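Long-range contacts in putative esterase (Bacteroides intestinalis DSM 17393, PDB 5VOL), which hydrolyses ester-linked ferulic acid as a carbohydrate esterase of family 1, probably releasing it from arabinoxylan in step with xylanases of the same gut bacterium: residues K40-P45 and A79-I84; M70-A75 and A260-L265; Y28-P33 and K122-I127; Q131-A136 and S153-A158; L49-W54 and I84-A89. All coordinates share one frame; numbering follows the deposited sequence.

Contact 1 of 5, residues K40-P45 and A79-I84; sequences KEKKYP and ACEMII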
# COMPACT_ATOMS: atom_id res chain seq x y z
N LYS C 40 -14.44 12.75 30.61
CA LYS C 40 -14.42 14.21 30.63
C LYS C 40 -13.12 14.82 31.17
O LYS C 40 -12.93 16.03 31.09
CB LYS C 40 -15.61 14.71 31.44
CG LYS C 40 -16.96 14.38 30.79
CD LYS C 40 -17.24 15.35 29.66
CE LYS C 40 -18.45 14.94 28.84
NZ LYS C 40 -19.66 14.76 29.67
N GLU C 41 -12.23 14.00 31.71
CA GLU C 41 -10.97 14.51 32.23
C GLU C 41 -9.79 14.27 31.29
O GLU C 41 -8.69 14.75 31.53
CB GLU C 41 -10.65 13.89 33.60
CG GLU C 41 -11.19 14.68 34.79
CD GLU C 41 -12.68 14.48 35.01
OE1 GLU C 41 -13.16 13.34 34.83
OE2 GLU C 41 -13.37 15.46 35.35
N LYS C 42 -10.01 13.50 30.22
CA LYS C 42 -8.92 13.20 29.30
C LYS C 42 -8.49 14.44 28.52
O LYS C 42 -9.32 15.20 28.04
CB LYS C 42 -9.34 12.09 28.33
CG LYS C 42 -8.20 11.53 27.50
CD LYS C 42 -8.61 10.26 26.77
CE LYS C 42 -7.47 9.72 25.90
NZ LYS C 42 -7.90 8.57 25.04
N LYS C 43 -7.18 14.65 28.42
CA LYS C 43 -6.62 15.69 27.57
C LYS C 43 -6.01 15.05 26.33
O LYS C 43 -5.58 13.90 26.39
CB LYS C 43 -5.57 16.50 28.32
CG LYS C 43 -6.07 17.20 29.59
CD LYS C 43 -7.09 18.29 29.26
CE LYS C 43 -7.15 19.36 30.36
NZ LYS C 43 -5.94 20.26 30.36
N TYR C 44 -5.95 15.79 25.23
CA TYR C 44 -5.57 15.23 23.93
C TYR C 44 -4.49 16.02 23.22
O TYR C 44 -4.35 17.23 23.42
CB TYR C 44 -6.80 15.17 23.02
CG TYR C 44 -7.98 14.42 23.57
CD1 TYR C 44 -8.11 13.04 23.39
CD2 TYR C 44 -8.98 15.08 24.25
CE1 TYR C 44 -9.20 12.35 23.89
CE2 TYR C 44 -10.08 14.40 24.75
CZ TYR C 44 -10.19 13.04 24.57
OH TYR C 44 -11.28 12.38 25.07
N PRO C 45 -3.71 15.34 22.36
CA PRO C 45 -2.91 16.12 21.43
C PRO C 45 -3.82 16.78 20.39
O PRO C 45 -5.01 16.47 20.33
CB PRO C 45 -1.97 15.09 20.79
CG PRO C 45 -2.52 13.76 21.14
CD PRO C 45 -3.36 13.90 22.35
N ALA C 79 -3.35 5.48 14.73
CA ALA C 79 -3.43 6.87 15.17
C ALA C 79 -3.90 6.90 16.61
O ALA C 79 -4.73 6.08 17.00
CB ALA C 79 -4.37 7.69 14.27
N CYS C 80 -3.38 7.83 17.41
CA CYS C 80 -3.93 8.05 18.74
C CYS C 80 -5.14 8.98 18.66
O CYS C 80 -5.33 9.69 17.67
CB CYS C 80 -2.87 8.64 19.68
SG CYS C 80 -2.42 10.35 19.26
N GLU C 81 -5.99 8.96 19.68
CA GLU C 81 -7.06 9.93 19.72
C GLU C 81 -6.45 11.33 19.80
O GLU C 81 -5.47 11.56 20.51
CB GLU C 81 -7.99 9.68 20.90
CG GLU C 81 -8.82 8.42 20.79
CD GLU C 81 -9.89 8.38 21.85
OE1 GLU C 81 -9.57 8.72 23.00
OE2 GLU C 81 -11.05 8.06 21.54
N MET C 82 -7.01 12.26 19.04
CA MET C 82 -6.48 13.62 19.01
C MET C 82 -7.59 14.56 18.57
O MET C 82 -8.52 14.16 17.87
CB MET C 82 -5.28 13.73 18.05
CG MET C 82 -5.65 13.67 16.53
SD MET C 82 -4.20 13.64 15.45
CE MET C 82 -3.89 11.85 15.35
N ILE C 83 -7.48 15.82 18.99
CA ILE C 83 -8.35 16.88 18.49
C ILE C 83 -7.83 17.28 17.11
O ILE C 83 -6.62 17.48 16.92
CB ILE C 83 -8.35 18.12 19.44
CG1 ILE C 83 -8.70 17.71 20.88
CG2 ILE C 83 -9.30 19.20 18.92
CD1 ILE C 83 -10.08 17.11 21.04
N ILE C 84 -8.73 17.37 16.13
CA ILE C 84 -8.34 17.85 14.82
C ILE C 84 -9.21 19.07 14.48
O ILE C 84 -10.43 19.03 14.63
CB ILE C 84 -8.50 16.77 13.73
CG1 ILE C 84 -7.74 15.49 14.12
CG2 ILE C 84 -7.92 17.25 12.39
CD1 ILE C 84 -8.02 14.35 13.17
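K42 and E81 meet with their side chains crossing at about a right angle, in a salt bridge of 2.6 Å from K42 NZ to E81 OE1. The lysine is drawn out straight from a CG anti to the backbone N (chi1 -170°), and its ammonium reaches the anti side of the carboxylate, 21° out of its plane. Y44 lies alongside E81 and points the same way, its ring turned 64° from the carboxylate; OE1 of E81 sits at the ring edge, 3.8 Å from Y44 CE1. S35 ties this group together, since its OG is hydrogen-bonded to both E81 OE1 and Y44 OH. An alanine in place of K42 would probably leave E81 OE1 without its ammonium mate, held by S35 but with its charge no longer balanced here. Y44 CB also packs on I83 CG1 at 3.8 Å, the two side chains again crossing at about a right angle. P45 CG rests on C80 SG at 3.9 Å, and I83 N donates to P45 O (2.9 Å). The contact joins the loop leading into strand 46-50 to the start of its sheet neighbour, strand 83-87, and M82 turns its end away to pack on helices 66-76 and 254-271.

Contact 2 of 5, residues M70-A75 and A260-L265; sequences MDRLVA and ALYQCL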
# COMPACT_ATOMS: atom_id res chain seq x y z
N MET C 70 -10.11 8.68 10.92
CA MET C 70 -9.73 8.56 12.33
C MET C 70 -10.36 7.35 13.01
O MET C 70 -9.70 6.66 13.79
CB MET C 70 -10.09 9.84 13.10
CG MET C 70 -9.05 10.94 13.00
SD MET C 70 -7.49 10.53 13.82
CE MET C 70 -7.97 10.63 15.55
N ASP C 71 -11.64 7.09 12.75
CA ASP C 71 -12.30 5.95 13.38
C ASP C 71 -11.60 4.64 13.03
O ASP C 71 -11.42 3.78 13.89
CB ASP C 71 -13.77 5.89 12.98
CG ASP C 71 -14.62 6.97 13.65
OD1 ASP C 71 -14.15 7.59 14.63
OD2 ASP C 71 -15.75 7.19 13.18
N ARG C 72 -11.18 4.50 11.77
CA ARG C 72 -10.36 3.38 11.33
C ARG C 72 -9.00 3.34 12.04
O ARG C 72 -8.62 2.33 12.65
CB ARG C 72 -10.17 3.43 9.80
CG ARG C 72 -9.15 2.43 9.26
CD ARG C 72 -9.78 1.05 9.05
NE ARG C 72 -10.59 0.95 7.83
CZ ARG C 72 -11.92 0.95 7.80
NH1 ARG C 72 -12.55 0.84 6.63
NH2 ARG C 72 -12.62 1.04 8.92
N LEU C 73 -8.25 4.44 11.99
CA LEU C 73 -6.88 4.42 12.48
C LEU C 73 -6.81 4.41 14.01
O LEU C 73 -5.86 3.88 14.59
CB LEU C 73 -6.09 5.60 11.89
CG LEU C 73 -5.94 5.50 10.37
CD1 LEU C 73 -5.13 6.65 9.78
CD2 LEU C 73 -5.33 4.16 9.95
N VAL C 74 -7.81 4.97 14.69
CA VAL C 74 -7.83 4.90 16.14
C VAL C 74 -8.08 3.45 16.58
O VAL C 74 -7.43 2.96 17.50
CB VAL C 74 -8.90 5.84 16.75
CG1 VAL C 74 -9.19 5.45 18.19
CG2 VAL C 74 -8.44 7.32 16.65
N ALA C 75 -8.99 2.76 15.91
CA ALA C 75 -9.33 1.37 16.27
C ALA C 75 -8.16 0.40 16.05
O ALA C 75 -8.04 -0.57 16.77
CB ALA C 75 -10.53 0.91 15.50
N ALA C 260 -3.66 11.08 1.68
CA ALA C 260 -2.55 11.63 2.47
C ALA C 260 -2.80 11.49 3.97
O ALA C 260 -1.87 11.31 4.76
CB ALA C 260 -2.31 13.12 2.10
N LEU C 261 -4.06 11.57 4.38
CA LEU C 261 -4.41 11.40 5.80
C LEU C 261 -3.92 10.10 6.38
O LEU C 261 -3.57 10.04 7.55
CB LEU C 261 -5.92 11.48 6.00
CG LEU C 261 -6.52 12.88 6.06
CD1 LEU C 261 -8.02 12.74 6.26
CD2 LEU C 261 -5.89 13.66 7.23
N TYR C 262 -3.93 9.04 5.57
CA TYR C 262 -3.51 7.73 6.02
C TYR C 262 -2.02 7.67 6.30
O TYR C 262 -1.55 6.77 7.01
CB TYR C 262 -3.93 6.65 5.00
CG TYR C 262 -5.38 6.25 5.13
CD1 TYR C 262 -5.76 5.25 6.01
CD2 TYR C 262 -6.39 6.89 4.39
CE1 TYR C 262 -7.07 4.86 6.15
CE2 TYR C 262 -7.73 6.51 4.53
CZ TYR C 262 -8.05 5.49 5.41
OH TYR C 262 -9.35 5.08 5.58
N GLN C 263 -1.26 8.62 5.77
CA GLN C 263 0.15 8.75 6.15
C GLN C 263 0.34 9.81 7.24
O GLN C 263 1.17 9.65 8.16
CB GLN C 263 1.00 9.08 4.92
CG GLN C 263 1.14 7.88 4.00
CD GLN C 263 1.29 8.25 2.53
OE1 GLN C 263 1.03 7.43 1.66
NE2 GLN C 263 1.71 9.50 2.25
N CYS C 264 -0.43 10.89 7.13
CA CYS C 264 -0.31 12.03 8.04
C CYS C 264 -0.68 11.69 9.47
O CYS C 264 0.05 12.01 10.40
CB CYS C 264 -1.18 13.19 7.56
SG CYS C 264 -1.15 14.65 8.63
N LEU C 265 -1.83 11.05 9.67
CA LEU C 265 -2.29 10.80 11.03
C LEU C 265 -1.38 9.84 11.81
O LEU C 265 -1.05 10.10 12.98
CB LEU C 265 -3.73 10.31 10.99
CG LEU C 265 -4.69 11.40 10.46
CD1 LEU C 265 -6.09 10.83 10.28
CD2 LEU C 265 -4.69 12.63 11.40
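L73 reaches from helix 66-76 to the neighbouring helix and touches it at two places. Its CD1 lies 4.1 Å from Y262 CD1 and equally 4.1 Å from L265 CB, and its CD2 is also near Y262 CD1. The leucine meets L265 at about a right angle. One turn earlier, M70 bends at chi2 (-67°), which brings its SD to 3.8 Å from L265 CD1, with CG of the methionine close to the same methyl. R72 adds only a loose touch, its CG 4.5 Å from Y262 CE1 at the edge of the tyrosine ring. The two helices run in roughly the same direction, their short axes inclined by 40° and 10.9 Å apart at closest approach, and the long side chains span the gap between the axes. In the alpha/beta-hydrolase fold these helices lie together on one face of the central sheet, and both M70 and L265 also pack on I84 of strand 83-87. V69, just before M70 on helix 66-76, also packs on Y262 and L265. The polar ends of the outer pair are held by another copy of the protein: R72 NH1 forms a salt bridge with D253 of the second subunit, and Y262 OH is hydrogen-bonded to E255 of that same subunit.

Contact 3 of 5, residues Y28-P33 and K122-I127; sequences YTVFLP and KKYRVI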
# COMPACT_ATOMS: atom_id res chain seq x y z
N TYR C 28 -15.18 27.36 12.29
CA TYR C 28 -14.19 26.29 12.35
C TYR C 28 -14.92 24.97 12.46
O TYR C 28 -16.08 24.92 12.86
CB TYR C 28 -13.24 26.49 13.52
CG TYR C 28 -13.91 26.36 14.88
CD1 TYR C 28 -14.43 27.48 15.52
CD2 TYR C 28 -14.00 25.13 15.52
CE1 TYR C 28 -15.05 27.37 16.75
CE2 TYR C 28 -14.61 25.02 16.75
CZ TYR C 28 -15.13 26.14 17.37
OH TYR C 28 -15.74 26.02 18.60
N THR C 29 -14.22 23.89 12.10
CA THR C 29 -14.78 22.55 12.17
C THR C 29 -13.80 21.69 12.94
O THR C 29 -12.61 21.68 12.64
CB THR C 29 -15.03 21.96 10.76
OG1 THR C 29 -15.90 22.83 10.02
CG2 THR C 29 -15.66 20.57 10.84
N VAL C 30 -14.28 20.98 13.95
CA VAL C 30 -13.37 20.23 14.80
C VAL C 30 -13.81 18.78 14.88
O VAL C 30 -15.01 18.49 14.92
CB VAL C 30 -13.30 20.85 16.22
CG1 VAL C 30 -14.68 20.95 16.83
CG2 VAL C 30 -12.38 20.03 17.12
N PHE C 31 -12.84 17.87 14.86
CA PHE C 31 -13.10 16.46 15.13
C PHE C 31 -12.91 16.17 16.62
O PHE C 31 -11.87 16.49 17.17
CB PHE C 31 -12.16 15.56 14.31
CG PHE C 31 -12.12 14.12 14.78
CD1 PHE C 31 -13.02 13.19 14.28
CD2 PHE C 31 -11.19 13.72 15.73
CE1 PHE C 31 -12.98 11.86 14.71
CE2 PHE C 31 -11.14 12.39 16.18
CZ PHE C 31 -12.04 11.46 15.67
N LEU C 32 -13.90 15.55 17.25
CA LEU C 32 -13.80 15.18 18.65
C LEU C 32 -13.78 13.65 18.81
O LEU C 32 -14.69 12.98 18.36
CB LEU C 32 -14.96 15.77 19.45
CG LEU C 32 -15.17 17.29 19.35
CD1 LEU C 32 -16.45 17.64 20.06
CD2 LEU C 32 -14.00 18.03 19.94
N PRO C 33 -12.76 13.12 19.48
CA PRO C 33 -12.61 11.67 19.71
C PRO C 33 -13.84 11.00 20.34
O PRO C 33 -14.65 11.65 21.01
CB PRO C 33 -11.42 11.59 20.67
CG PRO C 33 -10.65 12.84 20.45
CD PRO C 33 -11.63 13.89 20.03
N LYS C 122 -8.27 25.27 25.07
CA LYS C 122 -9.00 25.27 26.33
C LYS C 122 -10.35 24.57 26.20
O LYS C 122 -10.71 23.72 26.99
CB LYS C 122 -9.19 26.70 26.85
CG LYS C 122 -10.13 26.81 28.04
CD LYS C 122 -10.20 28.26 28.54
CE LYS C 122 -11.23 28.42 29.65
NZ LYS C 122 -11.33 29.84 30.13
N LYS C 123 -11.11 24.93 25.17
CA LYS C 123 -12.46 24.41 25.02
C LYS C 123 -12.48 22.91 24.76
O LYS C 123 -13.37 22.20 25.23
CB LYS C 123 -13.19 25.14 23.89
CG LYS C 123 -14.58 24.62 23.62
CD LYS C 123 -15.41 25.68 22.92
CE LYS C 123 -16.87 25.28 22.82
NZ LYS C 123 -17.70 26.40 22.33
N TYR C 124 -11.51 22.42 23.99
CA TYR C 124 -11.54 21.02 23.58
C TYR C 124 -10.44 20.20 24.25
O TYR C 124 -10.03 19.15 23.75
CB TYR C 124 -11.46 20.92 22.04
CG TYR C 124 -12.63 21.62 21.38
CD1 TYR C 124 -13.91 21.09 21.48
CD2 TYR C 124 -12.47 22.83 20.72
CE1 TYR C 124 -14.99 21.72 20.91
CE2 TYR C 124 -13.55 23.48 20.15
CZ TYR C 124 -14.81 22.92 20.24
OH TYR C 124 -15.90 23.54 19.67
N ARG C 125 -9.99 20.70 25.41
CA ARG C 125 -9.12 19.95 26.32
C ARG C 125 -7.85 19.40 25.68
O ARG C 125 -7.55 18.20 25.76
CB ARG C 125 -9.90 18.80 26.96
CG ARG C 125 -11.36 19.14 27.24
CD ARG C 125 -11.94 18.28 28.34
NE ARG C 125 -11.78 16.85 28.06
CZ ARG C 125 -12.76 16.06 27.65
NH1 ARG C 125 -13.98 16.54 27.45
NH2 ARG C 125 -12.52 14.77 27.44
N VAL C 126 -7.10 20.28 25.03
CA VAL C 126 -5.84 19.93 24.41
C VAL C 126 -4.73 20.01 25.46
O VAL C 126 -4.76 20.88 26.32
CB VAL C 126 -5.54 20.87 23.22
CG1 VAL C 126 -4.08 20.80 22.83
CG2 VAL C 126 -6.47 20.55 22.04
N ILE C 127 -3.78 19.08 25.40
CA ILE C 127 -2.70 19.02 26.39
C ILE C 127 -2.00 20.38 26.50
O ILE C 127 -1.74 20.85 27.60
CB ILE C 127 -1.68 17.91 26.05
CG1 ILE C 127 -2.33 16.54 26.21
CG2 ILE C 127 -0.46 18.02 26.95
CD1 ILE C 127 -1.53 15.40 25.62
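Y28 OH is gripped by two other phenols: it is hydrogen-bonded to Y124 OH at 2.7 Å and also to the hydroxyl of Y119, farther back on helix 108-123. Y28 and Y124 reach toward each other tip to tip, each hydroxyl lying at the edge of the other ring and near its plane. The Y28 ring leaves the strand with CG between the backbone N and the carbonyl carbon (chi1 66°). Beside the hydroxyls the ring rims approach as well, with Y28 CE2 3.9 Å from Y124 CE2.

The Y124 ring is clamped from both faces. V30 CG1 stands over one of them, 3.9 Å above the plane and shifted toward the rim, where CZ is its nearest atom. Over the centre of the opposite face lies CG of K123, the residue just before Y124, at 3.7 Å. L32 crosses the tyrosine at about a right angle and presses CD2 to within 3.4 Å of Y124 CD1, a tight fit. Y28, V30 and L32 are every second residue of strand 24-32, so their side chains project from one side of it; all three meet the Y124 side chain, Y28 at its hydroxyl end, V30 and L32 on the ring. The hydroxyl bond anchors the tip of Y124, while V30 and K123 on its two faces are likely to limit its rotation.

Y124 is the first residue to leave helical geometry after helix 108-123. Such docking of a helix end onto the sheet is part of the layered alpha/beta architecture of the alpha/beta-hydrolase fold.

Contact 4 of 5, residues Q131-A136 and S153-A158; sequences QHRAIA and SDMFCA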
# COMPACT_ATOMS: atom_id res chain seq x y z
N GLN C 131 4.98 19.29 22.33
CA GLN C 131 5.15 17.86 22.14
C GLN C 131 3.85 17.17 21.71
O GLN C 131 3.88 16.04 21.22
CB GLN C 131 5.67 17.23 23.44
CG GLN C 131 7.13 17.58 23.80
CD GLN C 131 7.36 19.06 24.18
OE1 GLN C 131 6.55 19.69 24.87
NE2 GLN C 131 8.50 19.60 23.74
N HIS C 132 2.72 17.85 21.90
CA HIS C 132 1.43 17.31 21.50
C HIS C 132 0.65 18.26 20.58
O HIS C 132 -0.59 18.30 20.60
CB HIS C 132 0.61 16.98 22.74
CG HIS C 132 1.27 15.98 23.63
ND1 HIS C 132 2.11 16.33 24.67
CD2 HIS C 132 1.26 14.62 23.61
CE1 HIS C 132 2.57 15.24 25.25
NE2 HIS C 132 2.07 14.19 24.63
N ARG C 133 1.37 19.00 19.76
CA ARG C 133 0.74 19.91 18.81
C ARG C 133 1.37 19.77 17.45
O ARG C 133 2.58 19.93 17.31
CB ARG C 133 0.84 21.37 19.30
CG ARG C 133 0.12 22.37 18.36
CD ARG C 133 0.24 23.85 18.82
NE ARG C 133 -0.29 24.09 20.16
CZ ARG C 133 0.45 24.32 21.24
NH1 ARG C 133 1.78 24.35 21.15
NH2 ARG C 133 -0.13 24.55 22.42
N ALA C 134 0.56 19.48 16.44
CA ALA C 134 1.08 19.29 15.09
C ALA C 134 0.27 20.11 14.09
O ALA C 134 -0.81 20.59 14.41
CB ALA C 134 1.07 17.78 14.70
N ILE C 135 0.79 20.28 12.89
CA ILE C 135 0.07 21.04 11.89
C ILE C 135 0.30 20.46 10.49
O ILE C 135 1.38 19.97 10.17
CB ILE C 135 0.46 22.55 11.95
CG1 ILE C 135 -0.43 23.41 11.06
CG2 ILE C 135 1.93 22.77 11.63
CD1 ILE C 135 -0.28 24.92 11.38
N ALA C 136 -0.75 20.48 9.68
CA ALA C 136 -0.71 19.95 8.32
C ALA C 136 -1.71 20.72 7.48
O ALA C 136 -2.61 21.36 8.03
CB ALA C 136 -1.04 18.46 8.31
N SER C 153 8.59 27.18 15.52
CA SER C 153 9.09 25.85 15.86
C SER C 153 8.94 25.54 17.35
O SER C 153 8.94 24.37 17.75
CB SER C 153 10.55 25.73 15.43
OG SER C 153 11.37 26.65 16.11
N ASP C 154 8.76 26.57 18.18
CA ASP C 154 8.53 26.33 19.60
C ASP C 154 7.08 25.92 19.87
O ASP C 154 6.72 25.57 20.99
CB ASP C 154 8.89 27.57 20.45
CG ASP C 154 8.06 28.80 20.09
OD1 ASP C 154 7.60 28.94 18.94
OD2 ASP C 154 7.90 29.67 20.98
N MET C 155 6.25 25.93 18.83
CA MET C 155 4.84 25.57 18.99
C MET C 155 4.49 24.20 18.41
O MET C 155 3.52 23.59 18.82
CB MET C 155 3.94 26.64 18.36
CG MET C 155 4.04 28.04 19.01
SD MET C 155 3.33 28.05 20.66
CE MET C 155 1.57 27.96 20.33
N PHE C 156 5.26 23.73 17.43
CA PHE C 156 4.91 22.49 16.72
C PHE C 156 6.02 21.45 16.71
O PHE C 156 7.18 21.77 16.46
CB PHE C 156 4.52 22.81 15.27
CG PHE C 156 3.42 23.82 15.16
CD1 PHE C 156 2.10 23.43 15.33
CD2 PHE C 156 3.71 25.15 14.90
CE1 PHE C 156 1.07 24.36 15.24
CE2 PHE C 156 2.68 26.09 14.81
CZ PHE C 156 1.36 25.69 14.97
N CYS C 157 5.65 20.19 16.95
CA CYS C 157 6.62 19.10 16.89
C CYS C 157 6.74 18.50 15.49
O CYS C 157 7.75 17.88 15.16
CB CYS C 157 6.26 17.99 17.90
SG CYS C 157 4.71 17.12 17.57
N ALA C 158 5.70 18.70 14.67
CA ALA C 158 5.63 18.04 13.37
C ALA C 158 4.80 18.83 12.35
O ALA C 158 3.78 19.40 12.70
CB ALA C 158 5.05 16.64 13.53
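R133 binds the loop at 153-158 twice, through its side chain and through its backbone. Its NH1 donates to M155 O at 3.0 Å, nearly in the guanidinium plane, and meets a lone pair in the plane of the carbonyl. Its own O receives C157 N at 3.1 Å, almost in line with the C=O bond. A third bond, from I135 N to A158 O at 3.1 Å, fastens the next step of the strand. The arginine reaches the loop with its CG anti to the backbone N (chi1 -177°) and a bend at chi3 (-59°); beyond the segments, NE is paired in a salt bridge with E121, so the guanidinium is held from two directions.

Packing spreads out from these bonds. M155, curled at chi2 and chi3, lays its CE over one face of the guanidinium, 3.7 Å from R133 NH1. The F156 ring stands almost perpendicular to that guanidinium and is touched by R133 CD at its CE1. I135 CG2 sits over a face of the same ring in a CH-pi contact, 4.0 Å from its centroid.

Parallel neighbours in the sheet, strands 133-138 and 158-162 are joined through helix 140-151 in a beta-alpha-beta crossover, and this loop is its return into the sheet. Helix 108-123 lies against R133, M155 and F156, while helix 254-271 packs on A134, C157 and A158.

Contact 5 of 5, residues L49-W54 and I84-A89; sequences LLHGMW and IVTPNA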
# COMPACT_ATOMS: atom_id res chain seq x y z
N LEU C 49 -5.42 21.21 10.97
CA LEU C 49 -5.47 20.70 9.61
C LEU C 49 -6.10 21.75 8.67
O LEU C 49 -7.31 21.95 8.69
CB LEU C 49 -6.25 19.39 9.57
CG LEU C 49 -6.38 18.63 8.24
CD1 LEU C 49 -5.00 18.22 7.73
CD2 LEU C 49 -7.22 17.39 8.48
N LEU C 50 -5.28 22.35 7.83
CA LEU C 50 -5.66 23.56 7.09
C LEU C 50 -6.15 23.29 5.66
O LEU C 50 -5.60 22.41 4.96
CB LEU C 50 -4.47 24.53 7.05
CG LEU C 50 -3.77 24.84 8.38
CD1 LEU C 50 -2.65 25.87 8.18
CD2 LEU C 50 -4.75 25.33 9.46
N HIS C 51 -7.16 24.04 5.23
CA HIS C 51 -7.72 23.87 3.88
C HIS C 51 -6.97 24.70 2.84
O HIS C 51 -6.09 25.50 3.18
CB HIS C 51 -9.21 24.23 3.84
CG HIS C 51 -9.50 25.67 4.14
ND1 HIS C 51 -9.17 26.69 3.26
CD2 HIS C 51 -10.09 26.26 5.20
CE1 HIS C 51 -9.55 27.84 3.78
NE2 HIS C 51 -10.11 27.62 4.95
N GLY C 52 -7.34 24.51 1.58
CA GLY C 52 -6.68 25.19 0.48
C GLY C 52 -7.39 26.47 0.07
O GLY C 52 -8.43 26.81 0.63
N MET C 53 -6.83 27.17 -0.91
CA MET C 53 -7.46 28.38 -1.45
C MET C 53 -8.85 28.06 -2.02
O MET C 53 -9.07 26.95 -2.51
CB MET C 53 -6.57 29.01 -2.51
CG MET C 53 -6.96 30.45 -2.90
SD MET C 53 -5.80 31.14 -4.11
CE MET C 53 -6.30 30.26 -5.58
N TRP C 54 -9.76 29.03 -1.93
CA TRP C 54 -11.15 28.89 -2.38
C TRP C 54 -12.03 28.09 -1.42
O TRP C 54 -13.25 28.20 -1.45
CB TRP C 54 -11.24 28.22 -3.76
CG TRP C 54 -10.78 29.01 -4.94
CD1 TRP C 54 -9.54 28.96 -5.53
CD2 TRP C 54 -11.57 29.91 -5.74
NE1 TRP C 54 -9.52 29.79 -6.64
CE2 TRP C 54 -10.75 30.38 -6.78
CE3 TRP C 54 -12.89 30.37 -5.66
CZ2 TRP C 54 -11.20 31.30 -7.74
CZ3 TRP C 54 -13.34 31.27 -6.61
CH2 TRP C 54 -12.50 31.73 -7.64
N ILE C 84 -8.73 17.37 16.13
CA ILE C 84 -8.34 17.85 14.82
C ILE C 84 -9.21 19.07 14.48
O ILE C 84 -10.43 19.03 14.63
CB ILE C 84 -8.50 16.77 13.73
CG1 ILE C 84 -7.74 15.49 14.12
CG2 ILE C 84 -7.92 17.25 12.39
CD1 ILE C 84 -8.02 14.35 13.17
N VAL C 85 -8.59 20.15 14.04
CA VAL C 85 -9.38 21.37 13.81
C VAL C 85 -8.96 22.12 12.56
O VAL C 85 -7.77 22.24 12.25
CB VAL C 85 -9.30 22.31 15.03
CG1 VAL C 85 -7.88 22.74 15.24
CG2 VAL C 85 -10.21 23.54 14.85
N THR C 86 -9.97 22.61 11.84
CA THR C 86 -9.77 23.36 10.61
C THR C 86 -10.49 24.71 10.77
O THR C 86 -11.71 24.74 10.86
CB THR C 86 -10.35 22.61 9.40
OG1 THR C 86 -9.73 21.31 9.28
CG2 THR C 86 -10.13 23.42 8.10
N PRO C 87 -9.72 25.81 10.84
CA PRO C 87 -10.37 27.13 10.90
C PRO C 87 -10.74 27.63 9.50
O PRO C 87 -10.12 27.19 8.53
CB PRO C 87 -9.29 28.01 11.53
CG PRO C 87 -7.97 27.40 11.04
CD PRO C 87 -8.25 25.90 10.87
N ASN C 88 -11.72 28.52 9.38
CA ASN C 88 -12.00 29.09 8.06
C ASN C 88 -10.95 30.13 7.72
O ASN C 88 -10.78 31.12 8.44
CB ASN C 88 -13.39 29.73 7.98
CG ASN C 88 -13.75 30.17 6.55
OD1 ASN C 88 -13.25 29.62 5.58
ND2 ASN C 88 -14.63 31.17 6.43
N ALA C 89 -10.24 29.91 6.62
CA ALA C 89 -9.24 30.85 6.14
C ALA C 89 -9.45 31.13 4.67
O ALA C 89 -8.52 31.51 3.96
CB ALA C 89 -7.83 30.30 6.37
O HOH W 1 -7.77 26.02 7.35
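H51 and A89 meet where the loops after strands 46-50 and 83-87 come together. From CB the histidine side chain turns so that CG lies between the backbone N and the carbonyl carbon (chi1 65°). On one branch CD2 comes 3.5 Å from P87 O, and it also nears T86 CG2 at the ring edge. On the other, ND1 donates to G52 O at 2.7 Å, and CE1 lies 3.4 Å from A89 C. At the tip NE2 accepts A89 N at 2.8 Å, the donor 17° out of the ring plane. A water bridges the backbones, accepting from H51 N and donating to P87 O. Farther back along the strands, L49 N donates to V85 O, and T86 OG1 to L49 O at 2.6 Å. L49 CB packs alongside I84 CG2, pointing the same way. A leucine in place of H51 would probably leave A89 N and G52 O without their ring partners and the loops free to shift. With one ring nitrogen donating and the other accepting, the histidine is most likely neutral, protonated at ND1, and the ring links the two loops, probably restraining them, at the C-terminal ends of adjacent parallel strands.

Four of the five contacts reach the central mixed sheet; contact 2 packs helices 66-76 and 254-271 against it. Contacts 1 and 5 share I84 on strand 83-87, yet their centres are about 20 Å apart, toward its opposite ends. The centre of contact 3 is about 8 Å from that of contact 1, on the adjoining strand 24-32. Along the chain, the segments of contacts 1 and 5 alternate, both between the segments of contact 3; contact 4 follows, between those of contact 2, and joins through strand 133-138, whose A136 O receives L50 N of contact 5. Together they knit distant segments into one alpha/beta-hydrolase core, with contacts 4 and 5 beside the probable nucleophile elbow at S139.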